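Putative glycoside hydrolase (Parabacteroides distasonis ATCC 8503, PDB 3GYC) probably hydrolyses glycosidic bonds in carbohydrates by means of a cellulase-like TIM barrel, its exact substrate being unknown. Local coordinates at residues Trp26-Trp31 and Trp115-Val120; Ala53-Ala58 and Tyr155-Asn160; Gly243-Leu248 and Glu269-Glu274; Trp322-Cys327 and Val360-Arg365. One frame throughout, in Å; residues are numbered along the deposited sequence.

Interaction 1: Trp26-Trp31 and Trp115-Val120; sequences WLERRW and WYRLDV. With EDO (1,2-ethanediol), chain F; EDO (1,2-ethanediol), chain D.
Glu28 and Arg117, reaching in from opposite directions, form a buried salt bridge between two beta-alpha loops of a TIM barrel: the short helix 25-28 that follows the first strand, and the long loop after the third. Arg117 presents its guanidinium side-on, giving one N-H to each carboxylate oxygen. Arg117 NH2 reaches Glu28 OE1 at 2.9 Å along a nearly straight bond (164°), while Arg117 NE reaches Glu28 OE2, also at 2.9 Å but more bent (148°). OE2 accepts through its syn lone pair, whereas OE1 is met on the syn side but out of the carboxylate plane, because the two flat groups are twisted 47° apart. The Arg117 chain folds back at chi2 and chi3, which turns this edge toward the glutamate; Glu28, extended beyond CG, reaches out to meet it.

Neutral hydrogen bonds complete both ends. Tyr59 OH binds Glu28 OE2 and Ser84 OG binds OE1, so each oxygen has two partners, which probably helps to offset the buried charge. On the arginine, NH1 also bonds to the backbone oxygen of Lys74. Such a site suits arginine, whose planar group can serve several acceptors at once.

Two ethanediol molecules, probably from the crystallisation liquor, bind the loops. One accepts from Arg29, NH1 to O2 at 2.8 Å, while Trp31 lies over a face of that guanidinium. The other lies along the backbone from Trp115 to Leu118: its O1 donates to Trp115 O at 2.7 Å, and its O2 accepts from Arg117 NH1 at 2.9 Å and from Leu118 N at 2.7 Å.

Interaction 2: Ala53-Ala58 and Tyr155-Asn160; sequences AIRIDA and YVDLCN
With CG opposite the backbone N (chi1 172°) and the chain extended as far as NE, Arg55 stretches across the barrel interior to Asn160, whose own CG is also swung away from its N (chi1 174°). Tyr155 takes the rarer setting with CG between N and the carbonyl carbon (chi1 67°), which lowers its hydroxyl onto the aliphatic part of the arginine; Tyr155 OH lies 3.6 Å from Arg55 CD. The firm polar link is Arg55 NH2 to Asn160 OD1, 2.8 Å and nearly straight, within the guanidinium plane and on a lone pair of the amide oxygen. Asp157 OD2 is a long ionic partner of Arg55 NH2 at 3.8 Å, its stronger bonds going to Ser113 OG and Ser211 OG. Arginine suits this buried position because it can bind several acceptors: NH1 forms a salt bridge with Glu305. Asn160 after the fourth strand and Glu305 after the seventh are consistent with the active-site floor of a cellulase-like barrel. Strand 109-113 lies between strands 53-57 and 153-157, so the contact spans a strand, while Ile54 and Ile56 pack outward on helix 95-105 and Val156 on helix 130-146.

Interaction 3: Gly243-Leu248 and Glu269-Glu274; sequences GEFYKL and ERVYRE
A pair of helices in the connection between strands 231-232 and 301-303 packs through Phe245 and Leu248 of helix 240-249 against Val271 and Tyr272 of helix 259-273. Phe245 makes the closest touch: its CE1 lies 3.6 Å from Val271 CG1. The same ring corner reaches the other backbone, with Tyr272 N at its edge, 3.8 Å from Phe245 CE1, and Tyr272 CB at 4.0 Å. Because chi1 of Phe245 is -174°, CG stands opposite the backbone N and the ring reaches out to helix 259-273. Leu248 adds its CD1, 4.0 Å from Val271 CG1, so one valine methyl is shared by both residues. In the (beta/alpha)8 barrel these helices lie well out from the centre, and the axes of segments 243-248 and 269-273 approach to 10.0 Å, their N-to-C directions 131° apart. Compact, branched Val271 suits this shared role, and the flat phenyl packs beside it. Trp279 of helix 276-297 joins the two sides, meeting the Phe245 ring edge-to-face and donating from NE1 to Val271 O. Toward solvent, helix 259-273 carries charge: Arg273 NE bonds to Glu269 OE2 at 2.8 Å, and Arg273 NH2 pairs with Asp321.

Interaction 4: Trp322-Cys327 and Val360-Arg365; sequences WVKDLC and VEWHKR
Lys324 lays the end of its chain over the indole of Trp362. CE stands 3.6 Å from the centroid of the five-membered ring and only 4° off its normal, a CH-pi contact, and Lys324 NZ follows at 4.5 Å from the same centroid as a cation-pi partner. The methylene next to the ammonium is probably polarised by the charge, which would suit it to the electron-rich face of an indole. A bend at chi3 (58°) folds the lysine over the ring. Along the ring rim, Lys324 O lies in plane, 3.4 Å from Trp362 CZ2, and Cys327 CB comes to the edge at 4.1 Å from Trp362 CH2; the small cysteine leaves room for the benzo end.

The next shell fixes both groups. Trp362 has CG opposite its backbone N (chi1 -176°), which sends the indole toward helix 321-337. Its NE1 donates to a water at 3.0 Å, and that water also reaches Asp325 OD1, bridging the two helices. Trp362 CE3 lies over the face of His363, a ring held in turn by Tyr51 OH and the carbonyl oxygen of Met356. Asp359 ties the pair together: OD2 forms a salt bridge with Lys324 NZ, its strongest polar partner, and OD1 accepts from Trp362 N. This is packing, in the outer layer of a (beta/alpha)8 barrel, between the helix that precedes the last strand, 340-343, and a helix that comes after it.

Interactions 1 and 2 are buried and polar, at the barrel interior and its loops, and they touch: Trp115 N probably bonds to Asp57 OD2, Tyr116 OH to Leu158 O, and the Trp115 ring packs on Arg55. In each, an arginine meets a side-chain oxygen acceptor of the other segment: a carboxylate in interaction 1, an amide in interaction 2. Interactions 3 and 4 join helices farther from the centre and have no direct hydrogen bond across them; interaction 3 is apolar in its side-chain contacts, interaction 4 rests on a lysine over an indole. They adjoin through Trp322 and Leu326 of helix 321-337, which pack on Tyr272, so this helix touches both.

Interaction 1: Trp26-Trp31 and Trp115-Val120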
# COMPACT_ATOMS: atom_id res chain seq x y z
N TRP A 26 3.53 -2.57 -11.66
CA TRP A 26 2.70 -2.31 -12.81
C TRP A 26 3.50 -1.71 -13.97
O TRP A 26 3.18 -1.96 -15.15
CB TRP A 26 1.51 -1.36 -12.41
CG TRP A 26 1.95 0.04 -12.15
CD1 TRP A 26 2.41 0.55 -10.99
CD2 TRP A 26 2.02 1.12 -13.10
NE1 TRP A 26 2.78 1.86 -11.15
CE2 TRP A 26 2.52 2.25 -12.42
CE3 TRP A 26 1.72 1.23 -14.44
CZ2 TRP A 26 2.72 3.46 -13.05
CZ3 TRP A 26 1.91 2.41 -15.06
CH2 TRP A 26 2.40 3.52 -14.38
N LEU A 27 4.50 -0.89 -13.64
CA LEU A 27 5.31 -0.26 -14.67
C LEU A 27 6.60 -1.05 -14.92
O LEU A 27 7.02 -1.17 -16.08
CB LEU A 27 5.65 1.18 -14.25
CG LEU A 27 6.37 2.05 -15.27
CD1 LEU A 27 5.54 2.13 -16.57
CD2 LEU A 27 6.70 3.45 -14.63
N GLU A 28 7.20 -1.58 -13.87
CA GLU A 28 8.53 -2.22 -13.96
C GLU A 28 8.59 -3.65 -14.43
O GLU A 28 9.54 -4.03 -15.10
CB GLU A 28 9.22 -2.15 -12.62
CG GLU A 28 9.67 -0.73 -12.36
CD GLU A 28 10.35 -0.55 -11.02
OE1 GLU A 28 11.19 -1.40 -10.64
OE2 GLU A 28 10.15 0.51 -10.40
N ARG A 29 7.56 -4.44 -14.09
CA ARG A 29 7.59 -5.88 -14.35
C ARG A 29 6.99 -6.22 -15.65
O ARG A 29 5.90 -6.83 -15.75
CB ARG A 29 6.94 -6.63 -13.20
CG ARG A 29 7.74 -6.57 -11.93
CD ARG A 29 7.25 -7.63 -10.89
NE ARG A 29 7.53 -9.00 -11.33
CZ ARG A 29 8.63 -9.70 -11.06
NH1 ARG A 29 9.67 -9.17 -10.45
NH2 ARG A 29 8.75 -10.92 -11.55
N ARG A 30 7.69 -5.74 -16.69
CA ARG A 30 7.18 -5.89 -18.04
C ARG A 30 8.19 -6.48 -19.03
O ARG A 30 8.04 -6.36 -20.23
CB ARG A 30 6.60 -4.56 -18.50
CG ARG A 30 5.66 -3.94 -17.48
CD ARG A 30 5.00 -2.72 -18.06
NE ARG A 30 3.89 -3.04 -18.96
CZ ARG A 30 3.44 -2.26 -19.94
NH1 ARG A 30 4.08 -1.16 -20.28
NH2 ARG A 30 2.36 -2.61 -20.60
N TRP A 31 9.19 -7.18 -18.50
CA TRP A 31 10.11 -8.00 -19.28
C TRP A 31 9.36 -9.33 -19.43
O TRP A 31 8.38 -9.54 -18.75
CB TRP A 31 11.46 -8.20 -18.57
CG TRP A 31 11.44 -8.88 -17.26
CD1 TRP A 31 11.50 -10.22 -17.05
CD2 TRP A 31 11.38 -8.28 -15.98
NE1 TRP A 31 11.45 -10.49 -15.74
CE2 TRP A 31 11.39 -9.32 -15.04
CE3 TRP A 31 11.26 -6.96 -15.52
CZ2 TRP A 31 11.32 -9.11 -13.69
CZ3 TRP A 31 11.20 -6.74 -14.15
CH2 TRP A 31 11.23 -7.80 -13.25
N TRP A 115 6.99 4.96 -3.53
CA TRP A 115 8.14 4.39 -2.86
C TRP A 115 9.41 5.18 -3.26
O TRP A 115 10.52 4.82 -2.87
CB TRP A 115 8.30 2.91 -3.20
CG TRP A 115 7.28 2.02 -2.60
CD1 TRP A 115 7.48 1.11 -1.59
CD2 TRP A 115 5.88 1.89 -2.98
NE1 TRP A 115 6.29 0.42 -1.36
CE2 TRP A 115 5.31 0.90 -2.17
CE3 TRP A 115 5.07 2.52 -3.93
CZ2 TRP A 115 3.95 0.53 -2.25
CZ3 TRP A 115 3.75 2.16 -4.03
CH2 TRP A 115 3.19 1.18 -3.17
N TYR A 116 9.24 6.25 -4.05
CA TYR A 116 10.33 7.13 -4.49
C TYR A 116 11.55 6.32 -4.99
O TYR A 116 12.66 6.41 -4.43
CB TYR A 116 10.66 8.08 -3.34
CG TYR A 116 9.49 8.96 -3.05
CD1 TYR A 116 9.28 10.12 -3.81
CD2 TYR A 116 8.59 8.66 -2.04
CE1 TYR A 116 8.18 10.94 -3.58
CE2 TYR A 116 7.48 9.46 -1.80
CZ TYR A 116 7.28 10.60 -2.58
OH TYR A 116 6.19 11.43 -2.38
N ARG A 117 11.30 5.53 -6.02
CA ARG A 117 12.29 4.65 -6.61
C ARG A 117 13.50 5.46 -6.99
O ARG A 117 13.37 6.55 -7.53
CB ARG A 117 11.71 3.93 -7.82
CG ARG A 117 10.61 2.94 -7.44
CD ARG A 117 11.19 1.61 -6.89
NE ARG A 117 11.76 0.82 -7.99
CZ ARG A 117 13.05 0.62 -8.21
NH1 ARG A 117 13.99 1.12 -7.39
NH2 ARG A 117 13.43 -0.08 -9.25
N LEU A 118 14.66 4.95 -6.64
CA LEU A 118 15.92 5.65 -6.95
C LEU A 118 16.37 5.42 -8.37
O LEU A 118 16.69 4.28 -8.78
CB LEU A 118 17.05 5.22 -6.03
CG LEU A 118 16.95 5.58 -4.55
CD1 LEU A 118 18.11 4.93 -3.80
CD2 LEU A 118 16.91 7.11 -4.34
N ASP A 119 16.41 6.51 -9.14
CA ASP A 119 16.97 6.48 -10.47
C ASP A 119 18.47 6.72 -10.26
O ASP A 119 18.89 7.11 -9.17
CB ASP A 119 16.39 7.56 -11.36
CG ASP A 119 16.73 8.99 -10.86
OD1 ASP A 119 16.25 9.35 -9.76
OD2 ASP A 119 17.51 9.70 -11.56
N VAL A 120 19.27 6.54 -11.30
CA VAL A 120 20.71 6.71 -11.15
C VAL A 120 21.12 8.14 -10.69
O VAL A 120 22.15 8.32 -10.07
CB VAL A 120 21.45 6.24 -12.40
CG1 VAL A 120 21.22 4.72 -12.56
CG2 VAL A 120 20.96 7.00 -13.64
C1 EDO F . 13.27 3.31 -3.02
O1 EDO F . 12.10 2.76 -3.67
C2 EDO F . 14.59 2.76 -3.62
O2 EDO F . 14.61 2.73 -5.07
C1 EDO D . 12.41 -12.59 -11.66
O1 EDO D . 11.00 -12.68 -11.94
C2 EDO D . 12.61 -12.07 -10.27
O2 EDO D . 11.74 -10.98 -9.91

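Interaction 2: Ala53-Ala58 and Tyr155-Asn160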
# COMPACT_ATOMS: atom_id res chain seq x y z
N ALA A 53 -10.21 -1.94 -7.07
CA ALA A 53 -9.31 -0.83 -6.76
C ALA A 53 -7.86 -1.36 -6.77
O ALA A 53 -7.62 -2.54 -6.52
CB ALA A 53 -9.67 -0.18 -5.37
N ILE A 54 -6.91 -0.48 -7.08
CA ILE A 54 -5.49 -0.79 -7.10
C ILE A 54 -4.74 0.39 -6.49
O ILE A 54 -5.12 1.53 -6.70
CB ILE A 54 -4.99 -0.98 -8.56
CG1 ILE A 54 -5.87 -1.98 -9.32
CG2 ILE A 54 -3.57 -1.42 -8.60
CD1 ILE A 54 -5.59 -2.05 -10.89
N ARG A 55 -3.72 0.10 -5.71
CA ARG A 55 -2.82 1.11 -5.16
C ARG A 55 -1.52 1.03 -5.97
O ARG A 55 -0.91 -0.03 -6.06
CB ARG A 55 -2.57 0.81 -3.69
CG ARG A 55 -1.52 1.67 -3.07
CD ARG A 55 -1.16 1.20 -1.76
NE ARG A 55 -0.09 1.98 -1.19
CZ ARG A 55 0.89 1.48 -0.44
NH1 ARG A 55 0.98 0.15 -0.23
NH2 ARG A 55 1.84 2.28 0.02
N ILE A 56 -1.10 2.13 -6.61
CA ILE A 56 0.09 2.06 -7.40
C ILE A 56 1.04 3.21 -7.06
O ILE A 56 0.67 4.24 -6.49
CB ILE A 56 -0.17 2.11 -8.92
CG1 ILE A 56 -0.85 3.43 -9.35
CG2 ILE A 56 -0.97 0.96 -9.40
CD1 ILE A 56 -0.98 3.59 -10.86
N ASP A 57 2.27 2.99 -7.45
CA ASP A 57 3.27 4.05 -7.37
C ASP A 57 3.09 4.95 -8.60
O ASP A 57 3.08 4.45 -9.75
CB ASP A 57 4.67 3.46 -7.34
CG ASP A 57 5.73 4.50 -6.95
OD1 ASP A 57 5.53 5.70 -7.22
OD2 ASP A 57 6.71 4.11 -6.30
N ALA A 58 2.94 6.26 -8.36
CA ALA A 58 2.74 7.27 -9.42
C ALA A 58 4.09 7.87 -9.92
O ALA A 58 4.08 8.64 -10.88
CB ALA A 58 1.87 8.40 -8.90
N TYR A 155 -7.55 8.16 -3.77
CA TYR A 155 -6.86 8.89 -2.73
C TYR A 155 -5.43 9.11 -3.15
O TYR A 155 -4.95 8.47 -4.07
CB TYR A 155 -6.90 8.14 -1.38
CG TYR A 155 -6.15 6.83 -1.29
CD1 TYR A 155 -4.79 6.82 -1.06
CD2 TYR A 155 -6.78 5.59 -1.42
CE1 TYR A 155 -4.06 5.63 -0.96
CE2 TYR A 155 -6.05 4.39 -1.35
CZ TYR A 155 -4.71 4.42 -1.10
OH TYR A 155 -3.94 3.30 -0.97
N VAL A 156 -4.75 10.02 -2.44
CA VAL A 156 -3.36 10.30 -2.71
C VAL A 156 -2.62 10.20 -1.41
O VAL A 156 -2.89 10.96 -0.47
CB VAL A 156 -3.14 11.71 -3.34
CG1 VAL A 156 -1.61 12.02 -3.50
CG2 VAL A 156 -3.90 11.80 -4.65
N ASP A 157 -1.64 9.31 -1.40
CA ASP A 157 -0.74 9.05 -0.26
C ASP A 157 0.63 9.60 -0.63
O ASP A 157 1.23 9.14 -1.60
CB ASP A 157 -0.71 7.54 0.01
CG ASP A 157 0.46 7.08 0.90
OD1 ASP A 157 1.09 7.91 1.63
OD2 ASP A 157 0.75 5.86 0.84
N LEU A 158 1.14 10.53 0.16
CA LEU A 158 2.41 11.18 -0.19
C LEU A 158 3.64 10.35 0.02
O LEU A 158 4.70 10.72 -0.48
CB LEU A 158 2.56 12.56 0.49
CG LEU A 158 1.84 13.70 -0.25
CD1 LEU A 158 0.36 13.47 -0.27
CD2 LEU A 158 2.14 15.08 0.38
N CYS A 159 3.54 9.25 0.77
CA CYS A 159 4.69 8.37 0.92
C CYS A 159 4.37 7.06 1.61
O CYS A 159 3.88 7.06 2.75
CB CYS A 159 5.76 9.07 1.77
SG CYS A 159 7.30 8.15 1.70
N ASN A 160 4.66 5.94 0.93
CA ASN A 160 4.57 4.62 1.52
C ASN A 160 5.35 4.52 2.81
O ASN A 160 6.53 4.84 2.84
CB ASN A 160 5.15 3.58 0.57
CG ASN A 160 5.21 2.19 1.19
OD1 ASN A 160 4.17 1.52 1.34
ND2 ASN A 160 6.42 1.75 1.54

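Interaction 3: Gly243-Leu248 and Glu269-Glu274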
# COMPACT_ATOMS: atom_id res chain seq x y z
N GLY A 243 7.56 -8.35 16.42
CA GLY A 243 8.05 -9.21 15.36
C GLY A 243 8.42 -10.60 15.83
O GLY A 243 9.37 -11.18 15.32
N GLU A 244 7.64 -11.14 16.77
CA GLU A 244 7.91 -12.44 17.38
C GLU A 244 8.04 -13.55 16.35
O GLU A 244 8.99 -14.32 16.40
CB GLU A 244 6.81 -12.81 18.40
CG GLU A 244 7.06 -14.14 19.13
CD GLU A 244 5.87 -14.56 19.97
OE1 GLU A 244 4.98 -13.71 20.23
OE2 GLU A 244 5.81 -15.75 20.34
N PHE A 245 7.09 -13.65 15.44
CA PHE A 245 7.14 -14.68 14.42
C PHE A 245 8.49 -14.71 13.66
O PHE A 245 9.14 -15.75 13.53
CB PHE A 245 6.00 -14.46 13.41
CG PHE A 245 5.90 -15.56 12.41
CD1 PHE A 245 5.31 -16.76 12.75
CD2 PHE A 245 6.39 -15.39 11.13
CE1 PHE A 245 5.22 -17.79 11.83
CE2 PHE A 245 6.32 -16.42 10.21
CZ PHE A 245 5.71 -17.62 10.55
N TYR A 246 8.90 -13.55 13.17
CA TYR A 246 10.12 -13.47 12.39
C TYR A 246 11.37 -13.72 13.25
O TYR A 246 12.35 -14.28 12.73
CB TYR A 246 10.22 -12.16 11.59
CG TYR A 246 9.44 -12.11 10.31
CD1 TYR A 246 9.26 -13.25 9.54
CD2 TYR A 246 9.00 -10.92 9.79
CE1 TYR A 246 8.61 -13.21 8.33
CE2 TYR A 246 8.36 -10.88 8.56
CZ TYR A 246 8.17 -12.05 7.84
OH TYR A 246 7.54 -12.07 6.64
N LYS A 247 11.34 -13.32 14.52
CA LYS A 247 12.47 -13.59 15.43
C LYS A 247 12.61 -15.09 15.60
O LYS A 247 13.71 -15.62 15.60
CB LYS A 247 12.33 -12.90 16.79
CG LYS A 247 12.54 -11.37 16.75
CD LYS A 247 12.22 -10.75 18.10
CE LYS A 247 12.37 -9.25 18.12
NZ LYS A 247 11.70 -8.66 19.34
N LEU A 248 11.48 -15.78 15.71
CA LEU A 248 11.49 -17.24 15.79
C LEU A 248 11.99 -17.93 14.51
O LEU A 248 12.79 -18.86 14.56
CB LEU A 248 10.10 -17.77 16.16
CG LEU A 248 9.67 -17.58 17.63
CD1 LEU A 248 8.18 -17.85 17.76
CD2 LEU A 248 10.50 -18.43 18.59
N GLU A 269 6.51 -22.15 8.25
CA GLU A 269 5.34 -22.98 8.40
C GLU A 269 5.35 -23.69 9.74
O GLU A 269 4.32 -23.69 10.44
CB GLU A 269 5.23 -23.99 7.28
CG GLU A 269 3.89 -24.70 7.32
CD GLU A 269 3.74 -25.72 6.24
OE1 GLU A 269 4.74 -26.05 5.54
OE2 GLU A 269 2.61 -26.22 6.09
N ARG A 270 6.49 -24.31 10.09
CA ARG A 270 6.62 -25.02 11.38
C ARG A 270 6.24 -24.12 12.54
O ARG A 270 5.44 -24.50 13.37
CB ARG A 270 8.05 -25.55 11.61
CG ARG A 270 8.25 -26.17 13.02
CD ARG A 270 9.73 -26.47 13.37
NE ARG A 270 10.57 -25.28 13.23
CZ ARG A 270 10.82 -24.40 14.20
NH1 ARG A 270 10.32 -24.58 15.43
NH2 ARG A 270 11.60 -23.35 13.95
N VAL A 271 6.84 -22.93 12.60
CA VAL A 271 6.57 -21.97 13.68
C VAL A 271 5.08 -21.62 13.74
O VAL A 271 4.52 -21.53 14.83
CB VAL A 271 7.45 -20.71 13.53
CG1 VAL A 271 6.94 -19.57 14.42
CG2 VAL A 271 8.92 -21.06 13.86
N TYR A 272 4.45 -21.45 12.59
CA TYR A 272 3.02 -21.16 12.55
C TYR A 272 2.15 -22.35 12.98
O TYR A 272 1.27 -22.21 13.83
CB TYR A 272 2.60 -20.69 11.17
CG TYR A 272 1.12 -20.54 11.04
CD1 TYR A 272 0.45 -19.50 11.67
CD2 TYR A 272 0.37 -21.46 10.33
CE1 TYR A 272 -0.93 -19.38 11.59
CE2 TYR A 272 -1.00 -21.35 10.22
CZ TYR A 272 -1.65 -20.31 10.86
OH TYR A 272 -3.03 -20.21 10.77
N ARG A 273 2.38 -23.51 12.39
CA ARG A 273 1.53 -24.66 12.67
C ARG A 273 1.71 -25.23 14.07
O ARG A 273 0.91 -26.06 14.51
CB ARG A 273 1.72 -25.75 11.62
CG ARG A 273 1.18 -25.33 10.28
CD ARG A 273 0.94 -26.56 9.44
NE ARG A 273 0.68 -26.20 8.05
CZ ARG A 273 -0.48 -25.75 7.58
NH1 ARG A 273 -1.52 -25.58 8.38
NH2 ARG A 273 -0.60 -25.47 6.30
N GLU A 274 2.73 -24.75 14.78
CA GLU A 274 2.99 -25.17 16.16
C GLU A 274 1.87 -24.63 17.04
O GLU A 274 1.51 -25.24 18.06
CB GLU A 274 4.33 -24.58 16.60
CG GLU A 274 5.32 -25.56 17.10
CD GLU A 274 6.75 -25.04 17.02
OE1 GLU A 274 6.91 -23.83 17.29
OE2 GLU A 274 7.70 -25.82 16.71

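Interaction 4: Trp322-Cys327 and Val360-Arg365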
# COMPACT_ATOMS: atom_id res chain seq x y z
N TRP A 322 -1.10 -21.98 4.19
CA TRP A 322 -1.20 -21.39 5.52
C TRP A 322 -1.16 -19.86 5.51
O TRP A 322 -1.74 -19.19 6.40
CB TRP A 322 -0.16 -21.98 6.47
CG TRP A 322 1.25 -21.71 6.08
CD1 TRP A 322 2.01 -22.40 5.16
CD2 TRP A 322 2.09 -20.69 6.62
NE1 TRP A 322 3.27 -21.84 5.08
CE2 TRP A 322 3.35 -20.80 5.97
CE3 TRP A 322 1.92 -19.69 7.59
CZ2 TRP A 322 4.41 -19.96 6.27
CZ3 TRP A 322 2.96 -18.85 7.86
CH2 TRP A 322 4.19 -18.98 7.20
N VAL A 323 -0.49 -19.30 4.49
CA VAL A 323 -0.43 -17.87 4.31
C VAL A 323 -1.82 -17.35 3.87
O VAL A 323 -2.31 -16.33 4.40
CB VAL A 323 0.66 -17.48 3.26
CG1 VAL A 323 0.63 -16.02 3.01
CG2 VAL A 323 2.06 -17.94 3.79
N LYS A 324 -2.47 -18.09 2.97
CA LYS A 324 -3.83 -17.74 2.52
C LYS A 324 -4.82 -17.82 3.69
O LYS A 324 -5.76 -17.03 3.79
CB LYS A 324 -4.27 -18.62 1.33
CG LYS A 324 -3.57 -18.33 0.01
CD LYS A 324 -3.77 -19.36 -1.10
CE LYS A 324 -5.24 -19.58 -1.45
NZ LYS A 324 -5.47 -20.63 -2.49
N ASP A 325 -4.63 -18.81 4.57
CA ASP A 325 -5.47 -18.93 5.75
C ASP A 325 -5.41 -17.66 6.60
O ASP A 325 -6.45 -17.17 7.07
CB ASP A 325 -5.03 -20.14 6.59
CG ASP A 325 -5.48 -21.49 5.99
OD1 ASP A 325 -6.31 -21.50 5.06
OD2 ASP A 325 -5.04 -22.55 6.49
N LEU A 326 -4.21 -17.15 6.84
CA LEU A 326 -4.01 -15.94 7.63
C LEU A 326 -4.58 -14.73 6.88
O LEU A 326 -5.14 -13.81 7.51
CB LEU A 326 -2.52 -15.72 7.99
CG LEU A 326 -1.90 -16.61 9.08
CD1 LEU A 326 -0.37 -16.58 9.04
CD2 LEU A 326 -2.46 -16.17 10.46
N CYS A 327 -4.45 -14.72 5.55
CA CYS A 327 -4.99 -13.61 4.76
C CYS A 327 -6.51 -13.60 4.77
O CYS A 327 -7.11 -12.56 4.91
CB CYS A 327 -4.47 -13.65 3.35
SG CYS A 327 -2.71 -13.11 3.39
N VAL A 360 -8.98 -18.61 -8.22
CA VAL A 360 -9.96 -17.56 -8.52
C VAL A 360 -11.14 -17.54 -7.54
O VAL A 360 -11.54 -16.47 -7.12
CB VAL A 360 -10.46 -17.62 -9.98
CG1 VAL A 360 -11.57 -16.65 -10.18
CG2 VAL A 360 -9.34 -17.34 -10.98
N GLU A 361 -11.64 -18.71 -7.12
CA GLU A 361 -12.77 -18.79 -6.19
C GLU A 361 -12.44 -18.29 -4.80
O GLU A 361 -13.29 -17.68 -4.17
CB GLU A 361 -13.39 -20.21 -6.14
CG GLU A 361 -13.95 -20.70 -7.47
CD GLU A 361 -14.88 -19.69 -8.14
OE1 GLU A 361 -15.86 -19.22 -7.49
OE2 GLU A 361 -14.61 -19.34 -9.33
N TRP A 362 -11.21 -18.51 -4.33
CA TRP A 362 -10.76 -17.98 -3.04
C TRP A 362 -10.83 -16.45 -3.04
O TRP A 362 -11.29 -15.82 -2.06
CB TRP A 362 -9.33 -18.38 -2.79
CG TRP A 362 -8.75 -17.98 -1.47
CD1 TRP A 362 -8.73 -18.73 -0.32
CD2 TRP A 362 -7.99 -16.79 -1.19
NE1 TRP A 362 -8.02 -18.08 0.66
CE2 TRP A 362 -7.55 -16.89 0.15
CE3 TRP A 362 -7.64 -15.68 -1.93
CZ2 TRP A 362 -6.81 -15.89 0.76
CZ3 TRP A 362 -6.91 -14.67 -1.31
CH2 TRP A 362 -6.49 -14.79 0.02
N HIS A 363 -10.41 -15.86 -4.15
CA HIS A 363 -10.50 -14.40 -4.28
C HIS A 363 -11.94 -13.94 -4.35
O HIS A 363 -12.29 -13.02 -3.64
CB HIS A 363 -9.75 -13.88 -5.49
CG HIS A 363 -8.28 -14.04 -5.39
ND1 HIS A 363 -7.49 -13.16 -4.67
CD2 HIS A 363 -7.44 -14.98 -5.90
CE1 HIS A 363 -6.22 -13.56 -4.76
NE2 HIS A 363 -6.17 -14.65 -5.51
N LYS A 364 -12.74 -14.55 -5.22
CA LYS A 364 -14.14 -14.18 -5.38
C LYS A 364 -14.94 -14.24 -4.08
O LYS A 364 -15.75 -13.34 -3.83
CB LYS A 364 -14.82 -14.99 -6.49
CG LYS A 364 -14.42 -14.56 -7.90
CD LYS A 364 -14.94 -15.51 -8.99
CE LYS A 364 -16.48 -15.60 -9.06
N ARG A 365 -14.72 -15.27 -3.25
CA ARG A 365 -15.41 -15.34 -1.94
C ARG A 365 -15.04 -14.13 -1.04
O ARG A 365 -15.91 -13.52 -0.43
CB ARG A 365 -15.06 -16.62 -1.20
CG ARG A 365 -15.64 -17.87 -1.79
CD ARG A 365 -15.48 -19.09 -0.84
NE ARG A 365 -14.09 -19.51 -0.61
CZ ARG A 365 -13.39 -20.30 -1.43
NH1 ARG A 365 -13.91 -20.74 -2.57
NH2 ARG A 365 -12.14 -20.64 -1.14
O HOH W 1 -7.67 -19.99 2.92